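Local coordinates for septation protein imp2 (PDB 5C1F) that links the cytoskeleton to phospholipid membranes, probably through its F-BAR domain, and is required for normal septation, taking part in disassembly of the medial ring in fission yeast, at residues 22-27 / 202-207; 46-51 / 94-99; 83-88 / 241-246; 109-114 / 212-217. One frame throughout, in Å; residues are numbered along the deposited sequence.

Interaction 1: residues 22-27 / 202-207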
loop_
_atom_site.group_PDB
_atom_site.type_symbol
_atom_site.label_atom_id
_atom_site.label_comp_id
_atom_site.label_asym_id
_atom_site.label_seq_id
_atom_site.Cartn_x
_atom_site.Cartn_y
_atom_site.Cartn_z
ATOM N N ALA A 22 -9.834 41.346 13.114
ATOM C CA ALA A 22 -9.971 39.918 13.386
ATOM C C ALA A 22 -10.210 39.112 12.114
ATOM O O ALA A 22 -9.456 38.185 11.815
ATOM C CB ALA A 22 -11.097 39.673 14.380
ATOM N N LEU A 23 -11.256 39.466 11.370
ATOM C CA LEU A 23 -11.628 38.720 10.168
ATOM C C LEU A 23 -10.555 38.808 9.085
ATOM O O LEU A 23 -10.420 37.906 8.263
ATOM C CB LEU A 23 -12.968 39.216 9.619
ATOM C CG LEU A 23 -14.209 38.917 10.465
ATOM C CD1 LEU A 23 -15.475 39.372 9.751
ATOM C CD2 LEU A 23 -14.289 37.436 10.817
ATOM N N LEU A 24 -9.783 39.889 9.088
ATOM C CA LEU A 24 -8.706 40.028 8.115
ATOM C C LEU A 24 -7.545 39.108 8.471
ATOM O O LEU A 24 -6.990 38.429 7.606
ATOM C CB LEU A 24 -8.232 41.479 8.026
ATOM C CG LEU A 24 -8.837 42.280 6.868
ATOM C CD1 LEU A 24 -10.357 42.328 6.969
ATOM C CD2 LEU A 24 -8.251 43.682 6.813
ATOM N N SER A 25 -7.196 39.082 9.753
ATOM C CA SER A 25 -6.098 38.251 10.233
ATOM C C SER A 25 -6.423 36.760 10.152
ATOM O O SER A 25 -5.521 35.924 10.172
ATOM C CB SER A 25 -5.742 38.629 11.671
ATOM O OG SER A 25 -6.875 38.520 12.515
ATOM N N ARG A 26 -7.708 36.428 10.061
ATOM C CA ARG A 26 -8.122 35.031 9.996
ATOM C C ARG A 26 -7.654 34.366 8.700
ATOM O O ARG A 26 -7.451 33.152 8.656
ATOM C CB ARG A 26 -9.644 34.910 10.133
ATOM C CG ARG A 26 -10.161 33.497 9.896
ATOM C CD ARG A 26 -11.587 33.289 10.367
ATOM N NE ARG A 26 -12.073 31.963 9.987
ATOM C CZ ARG A 26 -11.753 30.837 10.618
ATOM N NH1 ARG A 26 -10.945 30.866 11.670
ATOM N NH2 ARG A 26 -12.240 29.677 10.197
ATOM N N PHE A 27 -7.470 35.168 7.655
ATOM C CA PHE A 27 -7.000 34.659 6.369
ATOM C C PHE A 27 -5.727 33.827 6.500
ATOM O O PHE A 27 -5.551 32.837 5.791
ATOM C CB PHE A 27 -6.764 35.812 5.391
ATOM C CG PHE A 27 -7.994 36.228 4.642
ATOM C CD1 PHE A 27 -8.479 35.452 3.600
ATOM C CD2 PHE A 27 -8.669 37.392 4.975
ATOM C CE1 PHE A 27 -9.615 35.829 2.904
ATOM C CE2 PHE A 27 -9.805 37.773 4.283
ATOM C CZ PHE A 27 -10.278 36.990 3.247
ATOM N N ASN A 202 -21.898 50.316 5.605
ATOM C CA ASN A 202 -22.420 49.575 4.461
ATOM C C ASN A 202 -21.382 48.657 3.829
ATOM O O ASN A 202 -21.694 47.539 3.425
ATOM C CB ASN A 202 -22.958 50.539 3.404
ATOM C CG ASN A 202 -24.420 50.878 3.618
ATOM O OD1 ASN A 202 -25.207 50.032 4.041
ATOM N ND2 ASN A 202 -24.790 52.120 3.325
ATOM N N GLU A 203 -20.146 49.137 3.746
ATOM C CA GLU A 203 -19.086 48.401 3.070
ATOM C C GLU A 203 -18.617 47.212 3.900
ATOM O O GLU A 203 -18.360 46.135 3.365
ATOM C CB GLU A 203 -17.910 49.327 2.760
ATOM C CG GLU A 203 -17.297 49.095 1.394
ATOM C CD GLU A 203 -18.300 49.277 0.271
ATOM O OE1 GLU A 203 -18.996 50.315 0.254
ATOM O OE2 GLU A 203 -18.400 48.375 -0.589
ATOM N N TRP A 204 -18.508 47.410 5.210
ATOM C CA TRP A 204 -18.089 46.335 6.098
ATOM C C TRP A 204 -19.170 45.269 6.183
ATOM O O TRP A 204 -18.869 44.084 6.327
ATOM C CB TRP A 204 -17.756 46.867 7.493
ATOM C CG TRP A 204 -17.321 45.793 8.444
ATOM C CD1 TRP A 204 -17.918 45.449 9.621
ATOM C CD2 TRP A 204 -16.201 44.910 8.290
ATOM N NE1 TRP A 204 -17.235 44.416 10.215
ATOM C CE2 TRP A 204 -16.174 44.068 9.418
ATOM C CE3 TRP A 204 -15.213 44.756 7.312
ATOM C CZ2 TRP A 204 -15.206 43.082 9.592
ATOM C CZ3 TRP A 204 -14.250 43.779 7.488
ATOM C CH2 TRP A 204 -14.255 42.954 8.617
ATOM N N ARG A 205 -20.428 45.690 6.096
ATOM C CA ARG A 205 -21.537 44.747 6.015
ATOM C C ARG A 205 -21.387 43.863 4.784
ATOM O O ARG A 205 -21.499 42.643 4.866
ATOM C CB ARG A 205 -22.880 45.478 5.970
ATOM C CG ARG A 205 -23.951 44.719 5.198
ATOM C CD ARG A 205 -25.277 45.456 5.185
ATOM N NE ARG A 205 -26.198 44.907 4.193
ATOM C CZ ARG A 205 -26.832 43.745 4.316
ATOM N NH1 ARG A 205 -26.644 42.989 5.389
ATOM N NH2 ARG A 205 -27.652 43.333 3.360
ATOM N N SER A 206 -21.129 44.496 3.643
ATOM C CA SER A 206 -20.947 43.786 2.385
ATOM C C SER A 206 -19.752 42.843 2.469
ATOM O O SER A 206 -19.806 41.709 1.993
ATOM C CB SER A 206 -20.763 44.781 1.236
ATOM O OG SER A 206 -20.473 44.114 0.022
ATOM N N THR A 207 -18.680 43.321 3.092
ATOM C CA THR A 207 -17.468 42.529 3.267
ATOM C C THR A 207 -17.715 41.341 4.192
ATOM O O THR A 207 -17.223 40.241 3.947
ATOM C CB THR A 207 -16.313 43.385 3.829
ATOM O OG1 THR A 207 -16.079 44.502 2.963
ATOM C CG2 THR A 207 -15.039 42.564 3.939
#

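Interaction 2: residues 46-51 / 94-99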
loop_
_atom_site.group_PDB
_atom_site.type_symbol
_atom_site.label_atom_id
_atom_site.label_comp_id
_atom_site.label_asym_id
_atom_site.label_seq_id
_atom_site.Cartn_x
_atom_site.Cartn_y
_atom_site.Cartn_z
ATOM N N ASN A 46 2.214 10.002 -1.614
ATOM C CA ASN A 46 3.532 9.451 -1.906
ATOM C C ASN A 46 3.697 8.064 -1.307
ATOM O O ASN A 46 4.339 7.196 -1.902
ATOM C CB ASN A 46 4.636 10.381 -1.400
ATOM C CG ASN A 46 4.930 11.514 -2.367
ATOM O OD1 ASN A 46 4.728 11.382 -3.577
ATOM N ND2 ASN A 46 5.411 12.634 -1.840
ATOM N N ILE A 47 3.114 7.862 -0.129
ATOM C CA ILE A 47 3.083 6.543 0.491
ATOM C C ILE A 47 2.385 5.554 -0.436
ATOM O O ILE A 47 2.874 4.447 -0.660
ATOM C CB ILE A 47 2.365 6.572 1.860
ATOM C CG1 ILE A 47 3.191 7.363 2.876
ATOM C CG2 ILE A 47 2.117 5.158 2.370
ATOM C CD1 ILE A 47 2.514 7.531 4.221
ATOM N N GLU A 48 1.253 5.972 -0.991
ATOM C CA GLU A 48 0.489 5.117 -1.892
ATOM C C GLU A 48 1.255 4.830 -3.179
ATOM O O GLU A 48 1.229 3.713 -3.695
ATOM C CB GLU A 48 -0.859 5.758 -2.223
ATOM C CG GLU A 48 -1.842 4.807 -2.895
ATOM C CD GLU A 48 -2.423 3.789 -1.924
ATOM O OE1 GLU A 48 -2.132 3.887 -0.714
ATOM O OE2 GLU A 48 -3.177 2.895 -2.369
ATOM N N GLU A 49 1.941 5.846 -3.692
ATOM C CA GLU A 49 2.695 5.710 -4.932
ATOM C C GLU A 49 3.838 4.713 -4.774
ATOM O O GLU A 49 4.006 3.815 -5.599
ATOM C CB GLU A 49 3.239 7.070 -5.379
ATOM C CG GLU A 49 3.946 7.044 -6.728
ATOM C CD GLU A 49 4.451 8.416 -7.151
ATOM O OE1 GLU A 49 4.215 9.394 -6.413
ATOM O OE2 GLU A 49 5.084 8.516 -8.223
ATOM N N ASP A 50 4.619 4.884 -3.712
ATOM C CA ASP A 50 5.729 3.988 -3.401
ATOM C C ASP A 50 5.253 2.543 -3.270
ATOM O O ASP A 50 5.889 1.616 -3.771
ATOM C CB ASP A 50 6.422 4.433 -2.111
ATOM C CG ASP A 50 7.579 3.529 -1.725
ATOM O OD1 ASP A 50 8.365 3.147 -2.618
ATOM O OD2 ASP A 50 7.705 3.201 -0.525
ATOM N N TYR A 51 4.130 2.375 -2.577
ATOM C CA TYR A 51 3.455 1.093 -2.422
ATOM C C TYR A 51 3.134 0.490 -3.793
ATOM O O TYR A 51 3.466 -0.663 -4.076
ATOM C CB TYR A 51 2.184 1.301 -1.591
ATOM C CG TYR A 51 1.432 0.063 -1.150
ATOM C CD1 TYR A 51 2.060 -0.955 -0.444
ATOM C CD2 TYR A 51 0.069 -0.052 -1.384
ATOM C CE1 TYR A 51 1.351 -2.076 -0.020
ATOM C CE2 TYR A 51 -0.646 -1.161 -0.963
ATOM C CZ TYR A 51 -0.004 -2.169 -0.283
ATOM O OH TYR A 51 -0.725 -3.271 0.130
ATOM N N GLN A 94 -2.338 8.573 -7.911
ATOM C CA GLN A 94 -2.428 9.709 -8.826
ATOM C C GLN A 94 -3.660 10.559 -8.524
ATOM O O GLN A 94 -3.612 11.782 -8.601
ATOM C CB GLN A 94 -2.452 9.236 -10.281
ATOM C CG GLN A 94 -1.131 8.645 -10.757
ATOM C CD GLN A 94 -1.254 7.910 -12.085
ATOM O OE1 GLN A 94 -2.357 7.687 -12.587
ATOM N NE2 GLN A 94 -0.120 7.526 -12.655
ATOM N N LEU A 95 -4.765 9.907 -8.181
ATOM C CA LEU A 95 -5.980 10.624 -7.812
ATOM C C LEU A 95 -5.838 11.275 -6.434
ATOM O O LEU A 95 -6.382 12.355 -6.191
ATOM C CB LEU A 95 -7.188 9.684 -7.842
ATOM C CG LEU A 95 -7.554 9.120 -9.223
ATOM C CD1 LEU A 95 -8.617 8.032 -9.114
ATOM C CD2 LEU A 95 -8.014 10.229 -10.158
ATOM N N LEU A 96 -5.102 10.624 -5.536
ATOM C CA LEU A 96 -4.833 11.206 -4.224
ATOM C C LEU A 96 -4.060 12.511 -4.378
ATOM O O LEU A 96 -4.246 13.452 -3.604
ATOM C CB LEU A 96 -4.053 10.232 -3.338
ATOM C CG LEU A 96 -4.828 9.078 -2.699
ATOM C CD1 LEU A 96 -3.895 8.177 -1.898
ATOM C CD2 LEU A 96 -5.956 9.596 -1.818
ATOM N N GLN A 97 -3.194 12.566 -5.384
ATOM C CA GLN A 97 -2.427 13.773 -5.648
ATOM C C GLN A 97 -3.277 14.836 -6.331
ATOM O O GLN A 97 -3.295 15.985 -5.902
ATOM C CB GLN A 97 -1.192 13.451 -6.493
ATOM C CG GLN A 97 0.000 13.030 -5.650
ATOM C CD GLN A 97 1.007 12.182 -6.404
ATOM O OE1 GLN A 97 0.898 11.995 -7.617
ATOM N NE2 GLN A 97 1.997 11.660 -5.683
ATOM N N ASP A 98 -3.997 14.446 -7.377
ATOM C CA ASP A 98 -4.743 15.403 -8.189
ATOM C C ASP A 98 -6.049 15.869 -7.550
ATOM O O ASP A 98 -6.353 17.062 -7.563
ATOM C CB ASP A 98 -5.034 14.806 -9.567
ATOM C CG ASP A 98 -3.770 14.492 -10.341
ATOM O OD1 ASP A 98 -2.751 15.177 -10.110
ATOM O OD2 ASP A 98 -3.791 13.558 -11.171
ATOM N N ASP A 99 -6.819 14.940 -6.990
ATOM C CA ASP A 99 -8.148 15.272 -6.478
ATOM C C ASP A 99 -8.164 15.605 -4.991
ATOM O O ASP A 99 -9.100 16.240 -4.505
ATOM C CB ASP A 99 -9.125 14.127 -6.746
ATOM C CG ASP A 99 -9.315 13.858 -8.224
ATOM O OD1 ASP A 99 -8.975 14.741 -9.040
ATOM O OD2 ASP A 99 -9.808 12.764 -8.566
#

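Interaction 3: residues 83-88 / 241-246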
loop_
_atom_site.group_PDB
_atom_site.type_symbol
_atom_site.label_atom_id
_atom_site.label_comp_id
_atom_site.label_asym_id
_atom_site.label_seq_id
_atom_site.Cartn_x
_atom_site.Cartn_y
_atom_site.Cartn_z
ATOM N N ASP A 83 -0.306 -7.683 -10.149
ATOM C CA ASP A 83 0.000 -6.591 -11.066
ATOM C C ASP A 83 -1.211 -5.677 -11.234
ATOM O O ASP A 83 -1.072 -4.454 -11.269
ATOM C CB ASP A 83 0.448 -7.138 -12.424
ATOM C CG ASP A 83 1.141 -6.089 -13.281
ATOM O OD1 ASP A 83 1.608 -5.069 -12.729
ATOM O OD2 ASP A 83 1.228 -6.294 -14.509
ATOM N N ASN A 84 -2.400 -6.270 -11.330
ATOM C CA ASN A 84 -3.629 -5.487 -11.431
ATOM C C ASN A 84 -3.858 -4.651 -10.178
ATOM O O ASN A 84 -4.374 -3.538 -10.241
ATOM C CB ASN A 84 -4.833 -6.393 -11.682
ATOM C CG ASN A 84 -4.929 -6.841 -13.122
ATOM O OD1 ASN A 84 -4.441 -6.161 -14.028
ATOM N ND2 ASN A 84 -5.562 -7.988 -13.346
ATOM N N MET A 85 -3.465 -5.196 -9.035
ATOM C CA MET A 85 -3.567 -4.459 -7.790
ATOM C C MET A 85 -2.579 -3.292 -7.782
ATOM O O MET A 85 -2.905 -2.202 -7.318
ATOM C CB MET A 85 -3.335 -5.389 -6.600
ATOM C CG MET A 85 -4.505 -6.333 -6.341
ATOM S SD MET A 85 -4.303 -7.355 -4.867
ATOM C CE MET A 85 -4.081 -8.970 -5.599
ATOM N N ALA A 86 -1.385 -3.520 -8.321
ATOM C CA ALA A 86 -0.384 -2.464 -8.452
ATOM C C ALA A 86 -0.890 -1.318 -9.326
ATOM O O ALA A 86 -0.790 -0.153 -8.947
ATOM C CB ALA A 86 0.915 -3.028 -9.021
ATOM N N LYS A 87 -1.427 -1.661 -10.496
ATOM C CA LYS A 87 -1.973 -0.676 -11.430
ATOM C C LYS A 87 -3.051 0.178 -10.778
ATOM O O LYS A 87 -3.110 1.392 -10.983
ATOM C CB LYS A 87 -2.563 -1.362 -12.664
ATOM C CG LYS A 87 -1.598 -2.229 -13.442
ATOM C CD LYS A 87 -2.344 -3.035 -14.498
ATOM C CE LYS A 87 -1.448 -4.070 -15.156
ATOM N NZ LYS A 87 -2.196 -4.902 -16.140
ATOM N N SER A 88 -3.915 -0.475 -10.008
ATOM C CA SER A 88 -4.989 0.210 -9.309
ATOM C C SER A 88 -4.414 1.180 -8.284
ATOM O O SER A 88 -4.773 2.357 -8.264
ATOM C CB SER A 88 -5.921 -0.800 -8.632
ATOM O OG SER A 88 -6.883 -0.152 -7.814
ATOM N N ASP A 241 -9.980 -6.366 -3.752
ATOM C CA ASP A 241 -10.802 -7.500 -3.353
ATOM C C ASP A 241 -11.322 -8.262 -4.570
ATOM O O ASP A 241 -11.441 -9.490 -4.533
ATOM C CB ASP A 241 -11.975 -7.051 -2.481
ATOM C CG ASP A 241 -12.825 -8.216 -2.023
ATOM O OD1 ASP A 241 -12.251 -9.183 -1.481
ATOM O OD2 ASP A 241 -14.056 -8.180 -2.229
ATOM N N GLN A 242 -11.632 -7.536 -5.644
ATOM C CA GLN A 242 -12.076 -8.177 -6.880
ATOM C C GLN A 242 -10.944 -8.993 -7.490
ATOM O O GLN A 242 -11.174 -10.074 -8.034
ATOM C CB GLN A 242 -12.585 -7.146 -7.892
ATOM C CG GLN A 242 -13.916 -6.508 -7.530
ATOM C CD GLN A 242 -15.048 -7.514 -7.437
ATOM O OE1 GLN A 242 -15.500 -8.054 -8.447
ATOM N NE2 GLN A 242 -15.513 -7.770 -6.219
ATOM N N ALA A 243 -9.721 -8.479 -7.389
ATOM C CA ALA A 243 -8.552 -9.188 -7.898
ATOM C C ALA A 243 -8.304 -10.471 -7.106
ATOM O O ALA A 243 -7.976 -11.513 -7.680
ATOM C CB ALA A 243 -7.323 -8.290 -7.856
ATOM N N CYS A 244 -8.465 -10.386 -5.787
ATOM C CA CYS A 244 -8.316 -11.548 -4.920
ATOM C C CYS A 244 -9.350 -12.609 -5.248
ATOM O O CYS A 244 -9.049 -13.799 -5.245
ATOM C CB CYS A 244 -8.440 -11.150 -3.451
ATOM S SG CYS A 244 -7.051 -10.187 -2.851
ATOM N N GLU A 245 -10.570 -12.161 -5.527
ATOM C CA GLU A 245 -11.663 -13.071 -5.824
ATOM C C GLU A 245 -11.377 -13.832 -7.111
ATOM O O GLU A 245 -11.682 -15.018 -7.222
ATOM C CB GLU A 245 -12.985 -12.311 -5.931
ATOM C CG GLU A 245 -14.210 -13.194 -5.762
ATOM C CD GLU A 245 -14.354 -13.727 -4.348
ATOM O OE1 GLU A 245 -14.453 -12.907 -3.407
ATOM O OE2 GLU A 245 -14.365 -14.964 -4.173
ATOM N N ARG A 246 -10.774 -13.151 -8.081
ATOM C CA ARG A 246 -10.430 -13.794 -9.344
ATOM C C ARG A 246 -9.333 -14.848 -9.146
ATOM O O ARG A 246 -9.339 -15.885 -9.811
ATOM C CB ARG A 246 -10.008 -12.753 -10.385
ATOM C CG ARG A 246 -11.167 -11.878 -10.868
ATOM C CD ARG A 246 -10.810 -11.028 -12.091
ATOM N NE ARG A 246 -9.789 -10.023 -11.808
ATOM C CZ ARG A 246 -10.043 -8.795 -11.363
ATOM N NH1 ARG A 246 -11.294 -8.413 -11.139
ATOM N NH2 ARG A 246 -9.044 -7.951 -11.137
#

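Interaction 4: residues 109-114 / 212-217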
loop_
_atom_site.group_PDB
_atom_site.type_symbol
_atom_site.label_atom_id
_atom_site.label_comp_id
_atom_site.label_asym_id
_atom_site.label_seq_id
_atom_site.Cartn_x
_atom_site.Cartn_y
_atom_site.Cartn_z
ATOM N N ALA A 109 -4.576 28.920 -3.808
ATOM C CA ALA A 109 -4.404 29.853 -4.912
ATOM C C ALA A 109 -5.649 30.715 -5.080
ATOM O O ALA A 109 -5.560 31.914 -5.353
ATOM C CB ALA A 109 -4.096 29.106 -6.199
ATOM N N SER A 110 -6.812 30.096 -4.914
ATOM C CA SER A 110 -8.076 30.809 -5.023
ATOM C C SER A 110 -8.257 31.777 -3.857
ATOM O O SER A 110 -8.726 32.899 -4.039
ATOM C CB SER A 110 -9.243 29.823 -5.080
ATOM O OG SER A 110 -10.483 30.507 -5.150
ATOM N N LEU A 111 -7.876 31.333 -2.661
ATOM C CA LEU A 111 -8.001 32.145 -1.454
ATOM C C LEU A 111 -7.152 33.405 -1.545
ATOM O O LEU A 111 -7.554 34.473 -1.082
ATOM C CB LEU A 111 -7.600 31.338 -0.217
ATOM C CG LEU A 111 -7.755 32.059 1.122
ATOM C CD1 LEU A 111 -9.228 32.246 1.454
ATOM C CD2 LEU A 111 -7.036 31.308 2.230
ATOM N N LYS A 112 -5.975 33.272 -2.148
ATOM C CA LYS A 112 -5.074 34.401 -2.332
ATOM C C LYS A 112 -5.728 35.487 -3.182
ATOM O O LYS A 112 -5.598 36.673 -2.885
ATOM C CB LYS A 112 -3.764 33.941 -2.973
ATOM C CG LYS A 112 -2.717 35.035 -3.113
ATOM C CD LYS A 112 -1.513 34.541 -3.901
ATOM C CE LYS A 112 -0.451 35.622 -4.020
ATOM N NZ LYS A 112 0.132 35.977 -2.695
ATOM N N ASP A 113 -6.434 35.078 -4.235
ATOM C CA ASP A 113 -7.143 36.030 -5.088
ATOM C C ASP A 113 -8.339 36.634 -4.363
ATOM O O ASP A 113 -8.600 37.832 -4.475
ATOM C CB ASP A 113 -7.607 35.365 -6.387
ATOM C CG ASP A 113 -6.459 35.044 -7.320
ATOM O OD1 ASP A 113 -5.391 35.677 -7.186
ATOM O OD2 ASP A 113 -6.626 34.162 -8.192
ATOM N N LYS A 114 -9.072 35.798 -3.634
ATOM C CA LYS A 114 -10.222 36.267 -2.871
ATOM C C LYS A 114 -9.798 37.316 -1.849
ATOM O O LYS A 114 -10.437 38.362 -1.718
ATOM C CB LYS A 114 -10.926 35.098 -2.175
ATOM C CG LYS A 114 -11.659 34.159 -3.122
ATOM C CD LYS A 114 -12.411 33.080 -2.353
ATOM C CE LYS A 114 -13.074 32.088 -3.291
ATOM N NZ LYS A 114 -14.063 32.746 -4.188
ATOM N N GLN A 212 -18.220 35.680 5.255
ATOM C CA GLN A 212 -19.005 34.557 5.756
ATOM C C GLN A 212 -19.170 33.497 4.674
ATOM O O GLN A 212 -19.174 32.301 4.964
ATOM C CB GLN A 212 -20.372 35.022 6.254
ATOM C CG GLN A 212 -21.215 33.902 6.844
ATOM C CD GLN A 212 -22.495 34.407 7.472
ATOM O OE1 GLN A 212 -22.660 35.608 7.688
ATOM N NE2 GLN A 212 -23.412 33.493 7.769
ATOM N N ASP A 213 -19.305 33.939 3.428
ATOM C CA ASP A 213 -19.375 33.013 2.305
ATOM C C ASP A 213 -18.113 32.166 2.255
ATOM O O ASP A 213 -18.180 30.947 2.145
ATOM C CB ASP A 213 -19.561 33.761 0.982
ATOM C CG ASP A 213 -20.955 34.332 0.824
ATOM O OD1 ASP A 213 -21.855 33.919 1.583
ATOM O OD2 ASP A 213 -21.153 35.187 -0.066
ATOM N N ILE A 214 -16.963 32.825 2.360
ATOM C CA ILE A 214 -15.675 32.143 2.314
ATOM C C ILE A 214 -15.543 31.104 3.421
ATOM O O ILE A 214 -15.067 29.993 3.182
ATOM C CB ILE A 214 -14.510 33.150 2.415
ATOM C CG1 ILE A 214 -14.393 33.951 1.117
ATOM C CG2 ILE A 214 -13.194 32.435 2.709
ATOM C CD1 ILE A 214 -13.277 34.979 1.134
ATOM N N GLU A 215 -15.975 31.460 4.628
ATOM C CA GLU A 215 -15.894 30.541 5.757
ATOM C C GLU A 215 -16.818 29.341 5.566
ATOM O O GLU A 215 -16.429 28.202 5.828
ATOM C CB GLU A 215 -16.227 31.263 7.065
ATOM C CG GLU A 215 -16.264 30.358 8.289
ATOM C CD GLU A 215 -14.951 29.627 8.535
ATOM O OE1 GLU A 215 -13.887 30.124 8.106
ATOM O OE2 GLU A 215 -14.985 28.548 9.164
ATOM N N GLU A 216 -18.036 29.596 5.101
ATOM C CA GLU A 216 -18.994 28.524 4.858
ATOM C C GLU A 216 -18.531 27.596 3.734
ATOM O O GLU A 216 -18.692 26.381 3.821
ATOM C CB GLU A 216 -20.369 29.103 4.533
ATOM C CG GLU A 216 -21.031 29.793 5.710
ATOM C CD GLU A 216 -22.327 30.476 5.330
ATOM O OE1 GLU A 216 -22.683 30.458 4.133
ATOM O OE2 GLU A 216 -22.989 31.030 6.232
ATOM N N GLU A 217 -17.952 28.171 2.684
ATOM C CA GLU A 217 -17.430 27.373 1.581
ATOM C C GLU A 217 -16.197 26.588 2.011
ATOM O O GLU A 217 -15.971 25.468 1.551
ATOM C CB GLU A 217 -17.089 28.259 0.385
ATOM C CG GLU A 217 -18.285 28.932 -0.254
ATOM C CD GLU A 217 -17.879 30.038 -1.203
ATOM O OE1 GLU A 217 -16.693 30.075 -1.600
ATOM O OE2 GLU A 217 -18.742 30.875 -1.545
#

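Interaction 1: residues 22-27 / 202-207
Leu23 and Leu24, on the first long helix of the F-BAR helical bundle, receive the indole of Trp204 from helix 162-252. The backbones stand well apart, 9.8 Å from Leu23 CA to Thr207 CA, and the large ring spans most of that distance. The cross-contact is apolar. Trp204 CG lies anti to the backbone N (chi1 180°), a setting that carries the benzene half of the indole towards the two leucines. Leu23 CD1 meets that half at 3.7 Å from Trp204 CZ2, coming in obliquely, and Leu23 CB lies 4.1 Å from Trp204 CH2. Leu24 CD1 instead sits at the ring edge, near its plane, 4.2 Å from Trp204 CZ3. The two leucines thus meet the same six-membered ring in different ways.

The polar and aromatic partners of Trp204 lie outside the two segments: NE1 donates to the carbonyl of Phe12, Trp13 packs edge-to-face, and Trp200 meets it with nearly parallel planes. These partners probably restrict rotation of the buried indole. Leu211, about two turns beyond Trp204, touches both Leu23 and Trp204.

Within segment 202-207 the hydrogen bonds are helical and local. Glu203 O accepts twice from Thr207, on opposite faces of its carbonyl plane: from N at 2.8 Å, and from OG1 at 2.8 Å, which stands 38° out of that plane.

Interaction 2: residues 46-51 / 94-99
Glu48 and Glu49 of helix 18-59 face Leu96 and Gln97 of helix 69-155 in an antiparallel helix pair of the F-BAR bundle. The segment axes come within 9.3 Å and their directions differ by 156°.

The apolar part lies on the inner side. Leu96 CD1 touches the aliphatic stem of Glu48, 3.9 Å from CB and 4.1 Å from CG, the two side chains running at about a right angle. Glu48 CG is anti to the backbone N, and the chain then bends at chi2, turning the carboxylate away from the leucine. The charged end has other partners: OE1 pairs with Arg44 and with the hydroxyl of Tyr51 of the second subunit, while OE2 bonds to His89. One glutamate thus serves the helix pair with its stem and the dimer interface with its head, which is gripped at both oxygens although the residue is buried. Leu96 also packs on Phe229 and Leu232, bringing helix 162-252 against this contact.

The polar part lies towards the partly exposed side. Extended Glu49 and extended Gln97 reach across to each other and join by a fairly straight hydrogen bond from Gln97 NE2 to Glu49 OE1, with an N-H...O angle of 159°. The acceptor lies nearly in the amide plane of Gln97, yet the amide and carboxylate planes are 75° apart, and NE2 comes to Glu49 OE1 from above the carboxylate plane, at a rather long 3.3 Å.

Interaction 3: residues 83-88 / 241-246
Met85 lies against Ala243 and Cys244 on the tight, buried side of this contact. Its CG is 3.8 Å from Ala243 CB, and the chain, bent at chi3 (-111°), brings CE back to 4.0 Å from the same methyl. CE also stands 4.2 Å from Cys244 SG. The small alanine lets the backbones draw together here, with Met85 CA and Ala243 CA 6.9 Å apart. Met55 of helix 18-59 and Ile233 of the second subunit also pack on Met85, so the thioether sits where three helices of one chain and the dimer interface come together. The two segments are nearly antiparallel, at 172°, as neighbouring long helices 69-155 and 162-252 of the F-BAR bundle.

On the solvent side the packing is loose. Asn84 and Arg246 approach no closer than 4.1 Å, ND2 to NH2, with their amide and guanidinium planes 72° apart. Both are donors, and they share a partner: Glu81 takes a hydrogen bond from Asn84 ND2 at OE1 and a salt bridge from Arg246 NE at OE2. Arg246, bent at chi3, folds its guanidinium back over its own helix, where Gln242 O lies 3.5 Å above one face.

Interaction 4: residues 109-114 / 212-217
The carboxylate of Glu217 is the flat group nearest the opposite segment, and it touches only lightly: Lys114 CE lies 4.5 Å from Glu217 OE1, and Lys114 NZ, with its opposite charge, 4.6 Å from the same oxygen, beyond salt-bridge range. Any attraction is probably modest at this exposed rim. Two other flat groups meet within segment 212-217. Gln212 NE2 donates to Glu216 OE2 at 2.9 Å, reaching its anti side 34° out of the carboxylate plane, one helical turn along.

The contact proper is made by Ile214. Its CD1 and CG1 run alongside the lysine stem, in the opposite sense, with CD1 4.1 Å from Lys114 CB. Its other branch, CG2, meets Leu111 CD1 at 4.2 Å, the leucine crossing at about a right angle. With Ile214 CG1 anti to the carbonyl carbon (chi1 -72°) and CG2 anti to the backbone N, the longer branch goes to Lys114 and the methyl to Leu111. In the F-BAR bundle this joins helix 69-155 to helix 162-252, whose segments run antiparallel at 170° but rather far apart, 12.4 Å between axes; the side chains of Ile214, Lys114 and Leu111 bridge the gap.

Inwards, Leu111 packs on Val30 of helix 18-59. On the dimer side, Asp213 forms a salt bridge with Arg301 of the second subunit, and Val260 of that subunit packs on Glu216.

All four contacts tie together the three long helices 18-59, 69-155 and 162-252 of one elongated F-BAR bundle. Interactions 1 and 4 are neighbours, their centres 12 Å apart, and touch through a salt bridge from Arg26 to Glu215 and through Phe27, which packs on Leu111 and Ile214. Interactions 2 and 3 have centres 17 Å apart without touching; those of 1 and 3 are 52 Å apart, on opposite sides of the chain centre. Along the chain, interaction 2 closes before interaction 4 opens, and 4 falls between the segments of 3. Interactions 3 and 4 join helices 69-155 and 162-252 at two points, while 1 and 2 bring helix 18-59 to each; every contact also reaches the second subunit.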